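Side-chain contact in hypothetical methylmalonyl-CoA decarboxylase alpha subunit (Sulfolobus tokodaii, PDB 1X0U), which is a predicted carboxyltransferase subunit built on the ClpP/crotonase-type fold, its chain assembling into a six-chain complex: residues L46-D51 against S238-I243. Residues are numbered along the deposited sequence; the frame is centred on the assembly and turned at random.
Sequences LALLFD and SEQEAI
Ile243 meets Leu48 and Leu49 where two helices, 42-49 and 239-252, pack on the mixed sheet of a crotonase-type fold, a compact example of apolar packing between a helix end and a helix start. The apolar part centres on the isoleucine. Ile243 CD1 lies against the backbone of the first helix, 3.3 Å from Leu49 CA, closer than usual for two carbons, though the modelled isoleucine is strained and the closeness is doubtful, and 4.0 Å from Leu49 CB. One bond back, Ile243 CG1 comes within 4.1 Å of Leu48 CB, while Ile243 CD1 also sits 3.6 Å from Leu48 O, beside the backbone that joins the two leucines.

Gln240 adds a van der Waals contact made by its amide. With CG anti to the backbone N (chi1 178°), its chain bends at chi2 (68°) and brings the amide to the branch point of Leu48, the two side chains crossing at about a right angle.

A salt bridge from Glu239 to Arg45 of helix 42-49 ties the same two helices together, and Glu239 also hydrogen-bonds to Tyr196. The cap is internal to the second helix: Ser238 OG accepts from Glu241 N at 3.1 Å. Across the contact, Gln240 NE2 ends 3.4 Å from Leu48 CG.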
loop_
_atom_site.group_PDB
_atom_site.type_symbol
_atom_site.label_atom_id
_atom_site.label_comp_id
_atom_site.label_asym_id
_atom_site.label_seq_id
_atom_site.Cartn_x
_atom_site.Cartn_y
_atom_site.Cartn_z
ATOM N N LEU A 46 -15.058 36.062 15.419
ATOM C CA LEU A 46 -14.834 35.442 14.111
ATOM C C LEU A 46 -14.468 36.494 13.056
ATOM O O LEU A 46 -13.555 36.287 12.263
ATOM C CB LEU A 46 -16.084 34.671 13.646
ATOM C CG LEU A 46 -16.498 33.355 14.319
ATOM C CD1 LEU A 46 -17.830 32.909 13.721
ATOM C CD2 LEU A 46 -15.449 32.268 14.093
ATOM N N ALA A 47 -15.181 37.616 13.033
ATOM C CA ALA A 47 -14.876 38.649 12.045
ATOM C C ALA A 47 -13.436 39.139 12.222
ATOM O O ALA A 47 -12.774 39.483 11.249
ATOM C CB ALA A 47 -15.864 39.831 12.165
ATOM N N LEU A 48 -12.963 39.186 13.462
ATOM C CA LEU A 48 -11.588 39.611 13.736
ATOM C C LEU A 48 -10.604 38.581 13.158
ATOM O O LEU A 48 -9.661 38.935 12.442
ATOM C CB LEU A 48 -11.353 39.738 15.250
ATOM C CG LEU A 48 -11.400 41.076 16.001
ATOM C CD1 LEU A 48 -11.672 42.242 15.062
ATOM C CD2 LEU A 48 -12.464 41.000 17.083
ATOM N N LEU A 49 -10.846 37.304 13.454
ATOM C CA LEU A 49 -9.986 36.217 13.007
ATOM C C LEU A 49 -9.871 35.974 11.508
ATOM O O LEU A 49 -8.774 35.778 10.988
ATOM C CB LEU A 49 -10.420 34.907 13.674
ATOM C CG LEU A 49 -9.731 33.627 13.179
ATOM C CD1 LEU A 49 -8.226 33.771 13.330
ATOM C CD2 LEU A 49 -10.241 32.419 13.975
ATOM N N PHE A 50 -10.992 35.971 10.805
ATOM C CA PHE A 50 -10.944 35.685 9.383
ATOM C C PHE A 50 -10.744 36.909 8.542
ATOM O O PHE A 50 -11.212 37.979 8.912
ATOM C CB PHE A 50 -12.202 34.935 8.974
ATOM C CG PHE A 50 -12.268 33.556 9.547
ATOM C CD1 PHE A 50 -12.874 33.325 10.770
ATOM C CD2 PHE A 50 -11.656 32.492 8.888
ATOM C CE1 PHE A 50 -12.876 32.052 11.324
ATOM C CE2 PHE A 50 -11.655 31.223 9.436
ATOM C CZ PHE A 50 -12.263 31.003 10.652
ATOM N N ASP A 51 -10.023 36.754 7.432
ATOM C CA ASP A 51 -9.744 37.873 6.545
ATOM C C ASP A 51 -11.035 38.650 6.461
ATOM O O ASP A 51 -11.866 38.462 5.569
ATOM C CB ASP A 51 -9.258 37.358 5.194
ATOM C CG ASP A 51 -7.964 36.588 5.324
ATOM O OD1 ASP A 51 -7.317 36.739 6.376
ATOM O OD2 ASP A 51 -7.583 35.845 4.400
ATOM N N SER A 238 -5.999 39.892 26.302
ATOM C CA SER A 238 -7.273 40.180 25.676
ATOM C C SER A 238 -7.658 39.220 24.562
ATOM O O SER A 238 -6.874 38.376 24.131
ATOM C CB SER A 238 -7.267 41.600 25.125
ATOM O OG SER A 238 -6.502 41.656 23.940
ATOM N N GLU A 239 -8.890 39.367 24.099
ATOM C CA GLU A 239 -9.407 38.541 23.037
ATOM C C GLU A 239 -8.789 38.926 21.705
ATOM O O GLU A 239 -8.519 38.054 20.869
ATOM C CB GLU A 239 -10.930 38.649 23.016
ATOM C CG GLU A 239 -11.550 37.843 24.141
ATOM C CD GLU A 239 -13.043 38.019 24.254
ATOM O OE1 GLU A 239 -13.686 38.343 23.235
ATOM O OE2 GLU A 239 -13.569 37.815 25.365
ATOM N N GLN A 240 -8.553 40.222 21.503
ATOM C CA GLN A 240 -7.923 40.673 20.271
ATOM C C GLN A 240 -6.536 40.044 20.212
ATOM O O GLN A 240 -6.087 39.610 19.150
ATOM C CB GLN A 240 -7.786 42.196 20.236
ATOM C CG GLN A 240 -7.093 42.716 18.970
ATOM C CD GLN A 240 -7.922 42.514 17.704
ATOM O OE1 GLN A 240 -7.423 42.024 16.684
ATOM N NE2 GLN A 240 -9.193 42.903 17.762
ATOM N N GLU A 241 -5.852 40.008 21.359
ATOM C CA GLU A 241 -4.520 39.411 21.424
ATOM C C GLU A 241 -4.603 37.897 21.195
ATOM O O GLU A 241 -3.754 37.314 20.529
ATOM C CB GLU A 241 -3.851 39.724 22.774
ATOM C CG GLU A 241 -3.280 41.156 22.878
ATOM C CD GLU A 241 -2.684 41.500 24.253
ATOM O OE1 GLU A 241 -2.116 42.604 24.388
ATOM O OE2 GLU A 241 -2.780 40.683 25.197
ATOM N N ALA A 242 -5.635 37.264 21.738
ATOM C CA ALA A 242 -5.818 35.832 21.554
ATOM C C ALA A 242 -5.924 35.508 20.067
ATOM O O ALA A 242 -5.278 34.578 19.590
ATOM C CB ALA A 242 -7.079 35.359 22.277
ATOM N N ILE A 243 -6.715 36.278 19.323
ATOM C CA ILE A 243 -6.853 35.979 17.906
ATOM C C ILE A 243 -5.644 36.414 17.072
ATOM O O ILE A 243 -5.363 35.806 16.043
ATOM C CB ILE A 243 -8.199 36.532 17.307
ATOM C CG1 ILE A 243 -7.966 37.767 16.452
ATOM C CG2 ILE A 243 -9.197 36.794 18.408
ATOM C CD1 ILE A 243 -7.645 37.438 15.003
#